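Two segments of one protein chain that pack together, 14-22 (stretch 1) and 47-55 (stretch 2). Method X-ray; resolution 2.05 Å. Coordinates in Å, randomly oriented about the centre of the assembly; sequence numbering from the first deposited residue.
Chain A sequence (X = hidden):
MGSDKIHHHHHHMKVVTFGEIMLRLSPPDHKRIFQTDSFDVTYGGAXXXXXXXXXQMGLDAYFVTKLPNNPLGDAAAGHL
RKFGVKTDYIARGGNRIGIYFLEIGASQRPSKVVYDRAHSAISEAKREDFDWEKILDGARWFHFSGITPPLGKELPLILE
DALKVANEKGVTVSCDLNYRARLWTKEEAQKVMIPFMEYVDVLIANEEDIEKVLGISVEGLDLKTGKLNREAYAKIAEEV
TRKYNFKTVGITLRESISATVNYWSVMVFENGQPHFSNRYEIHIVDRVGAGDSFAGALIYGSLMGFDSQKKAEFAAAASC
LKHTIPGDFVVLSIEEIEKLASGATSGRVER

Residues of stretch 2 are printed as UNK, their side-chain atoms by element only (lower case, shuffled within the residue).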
# COMPACT_ATOMS: atom_id res chain seq x y z
N LYS A 14 -2.12 -9.35 -39.26
CA LYS A 14 -2.61 -8.04 -38.81
C LYS A 14 -4.06 -8.21 -38.43
O LYS A 14 -4.86 -8.74 -39.21
CB LYS A 14 -2.43 -6.97 -39.89
CG LYS A 14 -3.14 -5.65 -39.62
CD LYS A 14 -2.62 -4.60 -40.60
CE LYS A 14 -3.29 -3.27 -40.43
NZ LYS A 14 -2.93 -2.29 -41.48
N VAL A 15 -4.36 -7.86 -37.19
CA VAL A 15 -5.72 -7.87 -36.69
C VAL A 15 -6.04 -6.51 -36.13
O VAL A 15 -5.22 -5.94 -35.43
CB VAL A 15 -5.90 -8.95 -35.63
CG1 VAL A 15 -7.30 -8.86 -34.99
CG2 VAL A 15 -5.70 -10.32 -36.26
N VAL A 16 -7.25 -6.03 -36.40
CA VAL A 16 -7.72 -4.71 -36.00
C VAL A 16 -9.03 -4.79 -35.19
O VAL A 16 -9.96 -5.53 -35.52
CB VAL A 16 -7.91 -3.83 -37.26
CG1 VAL A 16 -8.39 -2.44 -36.91
CG2 VAL A 16 -6.64 -3.75 -38.06
N THR A 17 -9.09 -4.02 -34.11
CA THR A 17 -10.30 -3.86 -33.31
C THR A 17 -10.53 -2.38 -33.08
O THR A 17 -9.61 -1.55 -33.19
CB THR A 17 -10.25 -4.62 -31.95
OG1 THR A 17 -9.62 -3.81 -30.96
CG2 THR A 17 -9.53 -5.91 -32.06
N PHE A 18 -11.78 -2.05 -32.77
CA PHE A 18 -12.22 -0.67 -32.68
C PHE A 18 -13.19 -0.52 -31.58
O PHE A 18 -14.15 -1.26 -31.50
CB PHE A 18 -12.96 -0.28 -33.95
CG PHE A 18 -13.60 1.09 -33.91
CD1 PHE A 18 -12.82 2.22 -33.86
CD2 PHE A 18 -14.98 1.25 -33.99
CE1 PHE A 18 -13.39 3.49 -33.85
CE2 PHE A 18 -15.57 2.53 -33.98
CZ PHE A 18 -14.78 3.64 -33.91
N GLY A 19 -12.98 0.50 -30.78
CA GLY A 19 -13.95 0.88 -29.79
C GLY A 19 -13.37 1.86 -28.80
O GLY A 19 -12.51 2.65 -29.16
N GLU A 20 -13.88 1.80 -27.57
CA GLU A 20 -13.46 2.71 -26.47
C GLU A 20 -12.65 2.03 -25.41
O GLU A 20 -13.03 0.98 -24.91
CB GLU A 20 -14.68 3.38 -25.79
CG GLU A 20 -14.30 4.26 -24.60
CD GLU A 20 -15.35 5.31 -24.19
OE1 GLU A 20 -16.56 5.04 -24.28
OE2 GLU A 20 -14.97 6.39 -23.70
N ILE A 21 -11.55 2.67 -25.04
CA ILE A 21 -10.80 2.29 -23.87
C ILE A 21 -10.96 3.34 -22.79
O ILE A 21 -10.95 4.55 -23.04
CB ILE A 21 -9.33 1.98 -24.23
CG1 ILE A 21 -8.66 1.33 -23.02
CG2 ILE A 21 -8.60 3.24 -24.72
CD1 ILE A 21 -7.30 0.80 -23.22
N MSE A 22 -11.20 2.87 -21.57
CA MSE A 22 -11.50 3.73 -20.47
C MSE A 22 -10.50 3.54 -19.37
O MSE A 22 -9.94 2.45 -19.21
CB MSE A 22 -12.86 3.41 -19.88
CG MSE A 22 -13.94 3.70 -20.79
SE MSE A 22 -15.64 3.11 -20.11
CE MSE A 22 -15.47 1.05 -20.33
N UNK A 47 -13.35 -4.12 -26.88
CA UNK A 47 -12.49 -4.30 -28.05
C UNK A 47 -11.01 -4.07 -27.76
O UNK A 47 -10.16 -4.76 -28.35
o UNK A 47 -16.55 -2.50 -29.28
o UNK A 47 -14.94 -1.93 -27.88
c UNK A 47 -14.49 -3.65 -29.56
c UNK A 47 -12.98 -3.47 -29.25
c UNK A 47 -15.39 -2.62 -28.85
N UNK A 48 -10.67 -3.23 -26.79
CA UNK A 48 -9.27 -3.11 -26.38
C UNK A 48 -8.78 -4.41 -25.76
O UNK A 48 -7.66 -4.82 -26.01
c UNK A 48 -9.00 -1.92 -25.43
N UNK A 49 -9.62 -5.03 -24.96
CA UNK A 49 -9.29 -6.26 -24.29
C UNK A 49 -9.03 -7.40 -25.30
O UNK A 49 -8.12 -8.23 -25.14
c UNK A 49 -10.70 -5.60 -22.22
c UNK A 49 -10.39 -6.65 -23.32
n UNK A 49 -11.86 -5.76 -21.59
o UNK A 49 -9.92 -4.69 -21.95
N UNK A 50 -9.79 -7.40 -26.38
CA UNK A 50 -9.61 -8.37 -27.47
C UNK A 50 -8.27 -8.17 -28.14
O UNK A 50 -7.51 -9.13 -28.38
c UNK A 50 -12.07 -8.61 -27.82
c UNK A 50 -10.77 -8.27 -28.49
c UNK A 50 -10.53 -9.20 -29.70
N UNK A 51 -7.94 -6.93 -28.44
CA UNK A 51 -6.66 -6.61 -29.04
C UNK A 51 -5.51 -7.08 -28.13
O UNK A 51 -4.50 -7.63 -28.58
c UNK A 51 -6.55 -5.08 -29.30
N UNK A 52 -5.69 -6.90 -26.82
CA UNK A 52 -4.62 -7.23 -25.89
C UNK A 52 -4.44 -8.73 -25.84
O UNK A 52 -3.29 -9.17 -25.69
c UNK A 52 -4.88 -6.66 -24.48
N UNK A 53 -5.54 -9.48 -25.96
CA UNK A 53 -5.49 -10.97 -26.03
C UNK A 53 -4.70 -11.41 -27.27
O UNK A 53 -3.70 -12.14 -27.22
c UNK A 53 -6.89 -13.07 -26.01
c UNK A 53 -6.98 -13.77 -24.83
c UNK A 53 -6.67 -13.77 -27.19
c UNK A 53 -6.86 -15.13 -24.83
c UNK A 53 -6.54 -15.13 -27.20
c UNK A 53 -6.64 -15.82 -26.02
c UNK A 53 -6.91 -11.58 -26.02
N UNK A 54 -5.12 -10.91 -28.40
CA UNK A 54 -4.42 -11.24 -29.65
C UNK A 54 -2.93 -10.83 -29.61
O UNK A 54 -2.11 -11.56 -30.11
c UNK A 54 -5.16 -10.65 -30.86
c UNK A 54 -6.52 -12.71 -31.43
c UNK A 54 -6.55 -11.29 -30.96
c UNK A 54 -7.45 -10.42 -31.82
N UNK A 55 -2.59 -9.69 -29.02
CA UNK A 55 -1.18 -9.35 -28.86
C UNK A 55 -0.45 -10.34 -27.93
O UNK A 55 0.65 -10.75 -28.22
c UNK A 55 -1.01 -7.91 -28.38
O HOH W 1 -16.29 0.19 -27.07
O HOH W 2 -12.55 -1.16 -26.55

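Position 47 carries three side-chain carbons in a row, the third bearing two oxygens. That carboxylate on a three-carbon chain is glutamate, E47. Its CG lies 3.1 Å from F18 O, and its OE1 lies 3.5 Å from G19 CA. Because G19 has no side chain, the carboxylate can come this close; an ideal CB on G19 would sit 2.0 Å from E47 OE1, a clash. The backbone O of E47 accepts a hydrogen bond from T17 OG1 at 2.8 Å.

Position 48 has a single side-chain carbon, so it is alanine, A48. Its CB points toward stretch 1 and meets I21 CD1 at 3.9 Å.

Position 49 has two carbons, the second carrying one oxygen and one nitrogen. This is the amide of asparagine, N49. It makes no contact with stretch 1.

Position 50 has three carbons, one at the branch and two attached to it. This is valine, V50. Its CG1 lies 4.2 Å from T17 CG2, a loose approach.

Position 51 has one side-chain carbon and is alanine, A51. Its CB points sideways and lies 3.7 Å from T17 OG1. The backbone N of A51 donates to E47 O at 3.1 Å, the same oxygen that T17 OG1 reaches.

Position 52 also has one carbon. It is alanine, A52, and is out of reach of stretch 1.

Position 53 has one carbon followed by a ring of six carbons, with no oxygen on the ring. It is phenylalanine, F53, also out of reach.

Position 54 has four carbons, forked at the second. This is leucine, L54. Its CD1 packs 3.5 Å from V15 CG1.

Position 55 has one carbon. It is alanine, A55, and does not touch stretch 1.

The helix runs nearly antiparallel to strand 14-18, at 160°, with a closest axis approach of 7.4 Å. V15 and T17 point toward the helix, while V16 and F18 point away, as alternation along a strand requires. The apolar pairs V15 with L54 and I21 with A48 pack at separate points along the contact. Between them, T17 supplies the direct hydrogen bond. Two waters extend the polar part. Water 1 accepts from E20 N at 2.9 Å and donates to E47 OE1 at 2.6 Å. Water 2 donates to E20 O at 2.7 Å and to E47 OE1 at 2.8 Å, and accepts from A48 N at 2.8 Å. The loop backbone after the strand is thus tied to the helix through water.

Stretch 2 (47-55) EANVAAFLA
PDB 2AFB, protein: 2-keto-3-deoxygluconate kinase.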